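Local structure of thioesterase superfamily protein (Shewanella loihica, 2PRX) at residues 34-38 and 39-43; 51-54 and 55-58. The protein probably hydrolyses thioesters and belongs to the hotdog-fold thioesterase superfamily. All coordinates share one frame; numbering follows the deposited sequence.

Contact 1: 34-38 and 39-43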
ATOM      1  N   TYR A  34      -1.522 -17.783   8.603  1.00 13.44           N
ATOM      2  CA  TYR A  34      -2.035 -18.960   9.292  1.00 12.61           C
ATOM      3  C   TYR A  34      -3.357 -18.663   9.989  1.00 16.97           C
ATOM      4  O   TYR A  34      -3.656 -17.537  10.366  1.00 14.54           O
ATOM      5  CB  TYR A  34      -1.105 -19.467  10.408  1.00 12.49           C
ATOM      6  CG  TYR A  34       0.314 -19.690   9.958  1.00 13.78           C
ATOM      7  CD1 TYR A  34       1.261 -18.683  10.008  1.00 13.54           C
ATOM      8  CD2 TYR A  34       0.695 -20.935   9.460  1.00 15.01           C
ATOM      9  CE1 TYR A  34       2.560 -18.892   9.590  1.00 14.59           C
ATOM     10  CE2 TYR A  34       1.993 -21.148   9.043  1.00 17.03           C
ATOM     11  CZ  TYR A  34       2.924 -20.128   9.105  1.00 13.76           C
ATOM     12  OH  TYR A  34       4.207 -20.380   8.674  1.00 15.46           O
ATOM     13  N   TRP A  35      -4.129 -19.736  10.209  1.00 14.31           N
ATOM     14  CA  TRP A  35      -5.304 -19.603  11.067  1.00 15.79           C
ATOM     15  C   TRP A  35      -4.902 -19.360  12.519  1.00 16.54           C
ATOM     16  O   TRP A  35      -3.973 -19.951  13.075  1.00 15.56           O
ATOM     17  CB  TRP A  35      -6.187 -20.847  10.949  1.00 12.88           C
ATOM     18  CG  TRP A  35      -7.073 -20.866   9.741  1.00 12.27           C
ATOM     19  CD1 TRP A  35      -7.032 -21.663   8.636  1.00 12.60           C
ATOM     20  CD2 TRP A  35      -8.177 -19.967   9.540  1.00  2.56           C
ATOM     21  NE1 TRP A  35      -8.036 -21.342   7.765  1.00 11.46           N
ATOM     22  CE2 TRP A  35      -8.753 -20.297   8.305  1.00 11.59           C
ATOM     23  CE3 TRP A  35      -8.707 -18.931  10.326  1.00  3.85           C
ATOM     24  CZ2 TRP A  35      -9.867 -19.610   7.810  1.00 11.43           C
ATOM     25  CZ3 TRP A  35      -9.806 -18.258   9.824  1.00  7.36           C
ATOM     26  CH2 TRP A  35     -10.359 -18.599   8.588  1.00  9.33           C
ATOM     27  N   ARG A  36      -5.604 -18.458  13.165  1.00 11.97           N
ATOM     28  CA  ARG A  36      -5.523 -18.225  14.597  1.00 18.90           C
ATOM     29  C   ARG A  36      -6.925 -18.377  15.162  1.00 12.92           C
ATOM     30  O   ARG A  36      -7.559 -17.446  15.634  1.00 16.31           O
ATOM     31  CB  ARG A  36      -4.977 -16.841  14.921  1.00 26.63           C
ATOM     32  CG  ARG A  36      -4.912 -16.504  16.400  1.00 31.36           C
ATOM     33  CD  ARG A  36      -3.713 -15.603  16.691  1.00 33.81           C
ATOM     34  NE  ARG A  36      -3.608 -15.304  18.113  1.00 34.91           N
ATOM     35  CZ  ARG A  36      -4.042 -14.250  18.769  1.00 29.35           C
ATOM     36  NH1 ARG A  36      -4.676 -13.244  18.182  1.00 27.88           N
ATOM     37  NH2 ARG A  36      -3.832 -14.179  20.083  1.00 30.01           N
ATOM     38  N   GLY A  37      -7.447 -19.605  15.069  1.00 20.62           N
ATOM     39  CA  GLY A  37      -8.824 -19.796  15.499  1.00 18.75           C
ATOM     40  C   GLY A  37      -9.770 -19.345  14.390  1.00 13.83           C
ATOM     41  O   GLY A  37      -9.797 -19.981  13.340  1.00 14.76           O
ATOM     42  N   GLU A  38     -10.523 -18.292  14.659  1.00  8.94           N
ATOM     43  CA  GLU A  38     -11.505 -17.722  13.770  1.00 11.31           C
ATOM     44  C   GLU A  38     -10.917 -16.514  13.029  1.00 12.81           C
ATOM     45  O   GLU A  38     -11.499 -16.055  12.045  1.00 16.41           O
ATOM     46  CB  GLU A  38     -12.720 -17.286  14.593  1.00 17.35           C
ATOM     47  CG  GLU A  38     -13.423 -18.443  15.293  1.00 25.26           C
ATOM     48  CD  GLU A  38     -13.261 -18.465  16.802  1.00 29.20           C
ATOM     49  OE1 GLU A  38     -13.555 -17.450  17.453  1.00 26.37           O
ATOM     50  OE2 GLU A  38     -12.823 -19.512  17.328  1.00 37.52           O
ATOM     51  N   GLN A  39      -9.787 -16.053  13.535  1.00 16.16           N
ATOM     52  CA  GLN A  39      -8.964 -14.986  12.999  1.00  8.21           C
ATOM     53  C   GLN A  39      -7.817 -15.654  12.247  1.00 10.15           C
ATOM     54  O   GLN A  39      -7.499 -16.848  12.326  1.00 12.08           O
ATOM     55  CB  GLN A  39      -8.390 -14.077  14.082  1.00  6.05           C
ATOM     56  CG  GLN A  39      -9.406 -13.362  14.936  1.00 11.53           C
ATOM     57  CD  GLN A  39      -8.802 -12.616  16.108  1.00 20.63           C
ATOM     58  OE1 GLN A  39      -7.590 -12.415  16.174  1.00 21.31           O
ATOM     59  NE2 GLN A  39      -9.653 -12.191  17.032  1.00 25.02           N
ATOM     60  N   THR A  40      -7.136 -14.853  11.457  1.00 10.52           N
ATOM     61  CA  THR A  40      -5.897 -15.320  10.830  1.00 10.93           C
ATOM     62  C   THR A  40      -4.803 -14.475  11.452  1.00  3.60           C
ATOM     63  O   THR A  40      -5.157 -13.522  12.165  1.00 13.56           O
ATOM     64  CB  THR A  40      -5.911 -15.204   9.308  1.00 11.53           C
ATOM     65  OG1 THR A  40      -5.866 -13.804   8.929  1.00 16.53           O
ATOM     66  CG2 THR A  40      -7.194 -15.762   8.710  1.00  1.86           C
ATOM     67  N   ILE A  41      -3.548 -14.811  11.212  1.00  9.22           N
ATOM     68  CA  ILE A  41      -2.424 -14.071  11.772  1.00 15.76           C
ATOM     69  C   ILE A  41      -1.144 -14.318  10.984  1.00 12.03           C
ATOM     70  O   ILE A  41      -0.951 -15.340  10.329  1.00 14.73           O
ATOM     71  CB  ILE A  41      -2.205 -14.432  13.258  1.00  4.93           C
ATOM     72  CG1 ILE A  41      -1.093 -13.672  13.963  1.00  9.71           C
ATOM     73  CG2 ILE A  41      -1.997 -15.938  13.387  1.00 15.29           C
ATOM     74  CD1 ILE A  41      -1.200 -13.581  15.460  1.00 13.15           C
ATOM     75  N   ALA A  42      -0.265 -13.310  11.030  1.00 10.29           N
ATOM     76  CA  ALA A  42       1.058 -13.343  10.454  1.00  5.55           C
ATOM     77  C   ALA A  42       1.974 -12.398  11.230  1.00  7.96           C
ATOM     78  O   ALA A  42       1.523 -11.522  11.974  1.00  7.67           O
ATOM     79  CB  ALA A  42       1.033 -13.035   8.962  1.00  6.59           C
ATOM     80  N   HIS A  43       3.247 -12.636  10.995  1.00 14.60           N
ATOM     81  CA  HIS A  43       4.358 -11.875  11.541  1.00 17.97           C
ATOM     82  C   HIS A  43       5.392 -11.571  10.474  1.00 17.81           C
ATOM     83  O   HIS A  43       5.570 -12.352   9.536  1.00 16.73           O
ATOM     84  CB  HIS A  43       4.981 -12.690  12.681  1.00 14.73           C
ATOM     85  CG  HIS A  43       4.081 -12.802  13.870  1.00 13.34           C
ATOM     86  ND1 HIS A  43       3.277 -13.908  14.077  1.00  8.72           N
ATOM     87  CD2 HIS A  43       3.852 -11.972  14.917  1.00 13.35           C
ATOM     88  CE1 HIS A  43       2.596 -13.750  15.195  1.00 10.02           C
ATOM     89  NE2 HIS A  43       2.921 -12.593  15.725  1.00 19.00           N
TER
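Arg36 and Ile41 both place their first branch anti to the backbone N: CG of Arg36 at chi1 178° and CG1 of Ile41 at -177°. This puts Ile41 CG2 between its backbone N and carbonyl carbon, facing Arg36 CB at 3.5 Å. The arginine chain then bends at chi2. Its aliphatic part crosses the isoleucine at a slant, with Arg36 CD 3.5 Å from Ile41 CD1. Ile41 CD1 lies obliquely to the guanidinium, 4.0 Å from Arg36 NE. Gln39 runs alongside Arg36 and points the same way. Its amide plane is turned 68° from the guanidinium plane. Gln39 OE1 lies 3.6 Å from Arg36 NH1, too far for a hydrogen bond.

The segment is a tight beta hairpin at the edge of the antiparallel hotdog sheet. A type II' turn from Arg36 to Gln39 closes it, with Gly37 taking the positive phi. Tyr34 and Ile41 form a hydrogen-bonded antiparallel pair, with both N-H...O bonds made. Nearer the turn, Arg36 N donates to Gln39 O at 2.6 Å, while the return bond from Gln39 N to Arg36 O is weak. These two pairs put all four side chains on one face.

Trp35 and Thr40 are a non-hydrogen-bonded pair. Their side chains diverge at the start, but the indole turns back towards the second strand. Thr40 CG2 sits over one face of the six-membered ring of Trp35 in a CH-pi contact, 4.1 Å from the centroid. At the ring's edge, Trp35 CE3 comes within 3.1 Å of Gln39 O. Thr40 OG1 is hydrogen-bonded to Ser73 OG of helix 59-78, which also packs against Trp35 through Ala76. Strand 39-44 also pairs with strand 114-122, through backbone bonds between Thr40 and Gly118 and between Ala42 and Leu116.

Contact 2: 51-54 and 55-58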
ATOM      1  N   THR A  51      13.093   1.487   5.619  1.00 18.90           N
ATOM      2  CA  THR A  51      12.740   2.662   6.404  1.00 10.46           C
ATOM      3  C   THR A  51      11.767   3.611   5.702  1.00  9.01           C
ATOM      4  O   THR A  51      11.567   3.494   4.489  1.00 14.24           O
ATOM      5  CB  THR A  51      14.022   3.458   6.737  1.00 13.70           C
ATOM      6  OG1 THR A  51      14.813   3.584   5.551  1.00 12.78           O
ATOM      7  CG2 THR A  51      14.863   2.721   7.769  1.00 17.51           C
ATOM      8  N   ALA A  52      11.216   4.470   6.533  1.00 15.07           N
ATOM      9  CA  ALA A  52      10.351   5.601   6.240  1.00 13.71           C
ATOM     10  C   ALA A  52      11.260   6.836   6.359  1.00 17.64           C
ATOM     11  O   ALA A  52      11.613   7.370   5.315  1.00 15.79           O
ATOM     12  CB  ALA A  52       9.118   5.608   7.117  1.00 13.40           C
ATOM     13  N   ILE A  53      11.640   7.217   7.534  1.00 20.27           N
ATOM     14  CA  ILE A  53      12.597   8.035   8.201  1.00 17.87           C
ATOM     15  C   ILE A  53      13.341   7.111   9.167  1.00 13.68           C
ATOM     16  O   ILE A  53      12.737   6.067   9.444  1.00  8.95           O
ATOM     17  CB  ILE A  53      11.978   9.163   9.039  1.00 22.22           C
ATOM     18  CG1 ILE A  53      11.047   8.617  10.126  1.00 15.59           C
ATOM     19  CG2 ILE A  53      11.304  10.207   8.161  1.00 10.37           C
ATOM     20  CD1 ILE A  53       9.619   9.102  10.023  1.00 27.41           C
ATOM     21  N   PRO A  54      14.529   7.442   9.627  1.00 11.31           N
ATOM     22  CA  PRO A  54      15.229   6.607  10.603  1.00  9.66           C
ATOM     23  C   PRO A  54      14.363   6.244  11.801  1.00 15.51           C
ATOM     24  O   PRO A  54      13.670   7.053  12.410  1.00 12.53           O
ATOM     25  CB  PRO A  54      16.385   7.484  11.084  1.00 13.45           C
ATOM     26  CG  PRO A  54      16.673   8.366   9.915  1.00 14.71           C
ATOM     27  CD  PRO A  54      15.361   8.600   9.238  1.00  9.78           C
ATOM     28  N   GLY A  55      14.460   4.953  12.136  1.00 19.70           N
ATOM     29  CA  GLY A  55      13.854   4.453  13.352  1.00 19.30           C
ATOM     30  C   GLY A  55      12.479   3.842  13.145  1.00 19.40           C
ATOM     31  O   GLY A  55      11.971   3.223  14.083  1.00 12.81           O
ATOM     32  N   PHE A  56      11.912   4.050  11.965  1.00 17.83           N
ATOM     33  CA  PHE A  56      10.563   3.616  11.642  1.00 18.41           C
ATOM     34  C   PHE A  56      10.501   2.934  10.271  1.00 15.55           C
ATOM     35  O   PHE A  56      11.406   3.072   9.449  1.00 16.18           O
ATOM     36  CB  PHE A  56       9.570   4.776  11.661  1.00  9.08           C
ATOM     37  CG  PHE A  56       9.518   5.544  12.971  1.00 12.81           C
ATOM     38  CD1 PHE A  56       8.840   5.067  14.075  1.00 21.32           C
ATOM     39  CD2 PHE A  56      10.180   6.761  13.060  1.00 15.26           C
ATOM     40  CE1 PHE A  56       8.818   5.782  15.256  1.00 22.61           C
ATOM     41  CE2 PHE A  56      10.148   7.486  14.233  1.00 20.85           C
ATOM     42  CZ  PHE A  56       9.467   7.005  15.337  1.00 22.62           C
ATOM     43  N   VAL A  57       9.414   2.218  10.078  1.00 12.59           N
ATOM     44  CA  VAL A  57       9.144   1.344   8.971  1.00  8.93           C
ATOM     45  C   VAL A  57       8.315   1.985   7.867  1.00  8.64           C
ATOM     46  O   VAL A  57       7.293   2.616   8.100  1.00 15.75           O
ATOM     47  CB  VAL A  57       8.348   0.089   9.401  1.00  8.85           C
ATOM     48  CG1 VAL A  57       7.867  -0.660   8.158  1.00 15.42           C
ATOM     49  CG2 VAL A  57       9.174  -0.792  10.318  1.00 15.78           C
ATOM     50  N   TYR A  58       8.792   1.757   6.644  1.00 15.24           N
ATOM     51  CA  TYR A  58       8.137   2.268   5.450  1.00 21.41           C
ATOM     52  C   TYR A  58       6.664   1.916   5.393  1.00 15.47           C
ATOM     53  O   TYR A  58       6.242   0.773   5.522  1.00 12.22           O
ATOM     54  CB  TYR A  58       8.898   1.705   4.240  1.00 13.92           C
ATOM     55  CG  TYR A  58       8.330   2.191   2.931  1.00 11.50           C
ATOM     56  CD1 TYR A  58       7.929   3.511   2.800  1.00 16.17           C
ATOM     57  CD2 TYR A  58       8.199   1.319   1.870  1.00 10.87           C
ATOM     58  CE1 TYR A  58       7.402   3.963   1.604  1.00 13.37           C
ATOM     59  CE2 TYR A  58       7.680   1.765   0.676  1.00 15.27           C
ATOM     60  CZ  TYR A  58       7.286   3.078   0.556  1.00 18.28           C
ATOM     61  OH  TYR A  58       6.772   3.506  -0.645  1.00 27.92           O
TER
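The chain reverses in a type II beta turn from Ile53 to Phe56, with Gly55 at phi 96°, and a single backbone bridge joins Thr51 to Val57 beyond it.

Ile53 and Phe56 carry the apolar contact. Chi1 of 59° puts Ile53 CG1 between the backbone N and the carbonyl carbon, and from there it meets the edge of the phenyl ring, 3.6 Å from Phe56 CD2. Ile53 CD1 approaches the same ring carbon, and the two side chains are set at a slant. Pro54 O also comes to Phe56 CD2, obliquely to the ring. The methyl CB of Ala52 rests 3.6 Å from Val57 O. Tyr58 touches the first segment near its base, where Tyr58 CB lies 3.2 Å from Thr51 O. The turn's own bond, Phe56 N to Ile53 O, is weak. Ala52 N donates to Phe56 O at 3.2 Å, from above the carbonyl plane. The same Phe56 O also receives the CA-H of Thr51, at 3.3 Å from Thr51 CA.

His17 O of the second subunit accepts a hydrogen bond from Thr51 OG1, Tyr19 of that subunit meets the Tyr58 ring with nearly parallel planes, and its Met151 packs on Ile53. Within the chain, Gly55 and Val57 make backbone hydrogen bonds with Met110 and Thr108, in the loop between the strands 95-104 and 114-122. The turn comes in the loop after strand 39-44 and is followed, after Val57, by Tyr58, the N-cap of helix 59-78.

Contact 1 (34-38 with 39-43) precedes contact 2 (51-54 with 55-58) along the chain, without overlap. Their centres are 26 Å apart, on opposite sides of the chain's centre, and their nearest atoms are about 11 Å apart. The helix 59-78 connects them in space. Contact 2 ends at its N-cap, while contact 1 packs against residues farther along it, including Ser73 and Ala76. Contact 1 belongs to the outer part of the antiparallel sheet and touches no other chain of the assembly. Contact 2 lies in the loop before the helix, against the second subunit, and so contributes to the dimer interface.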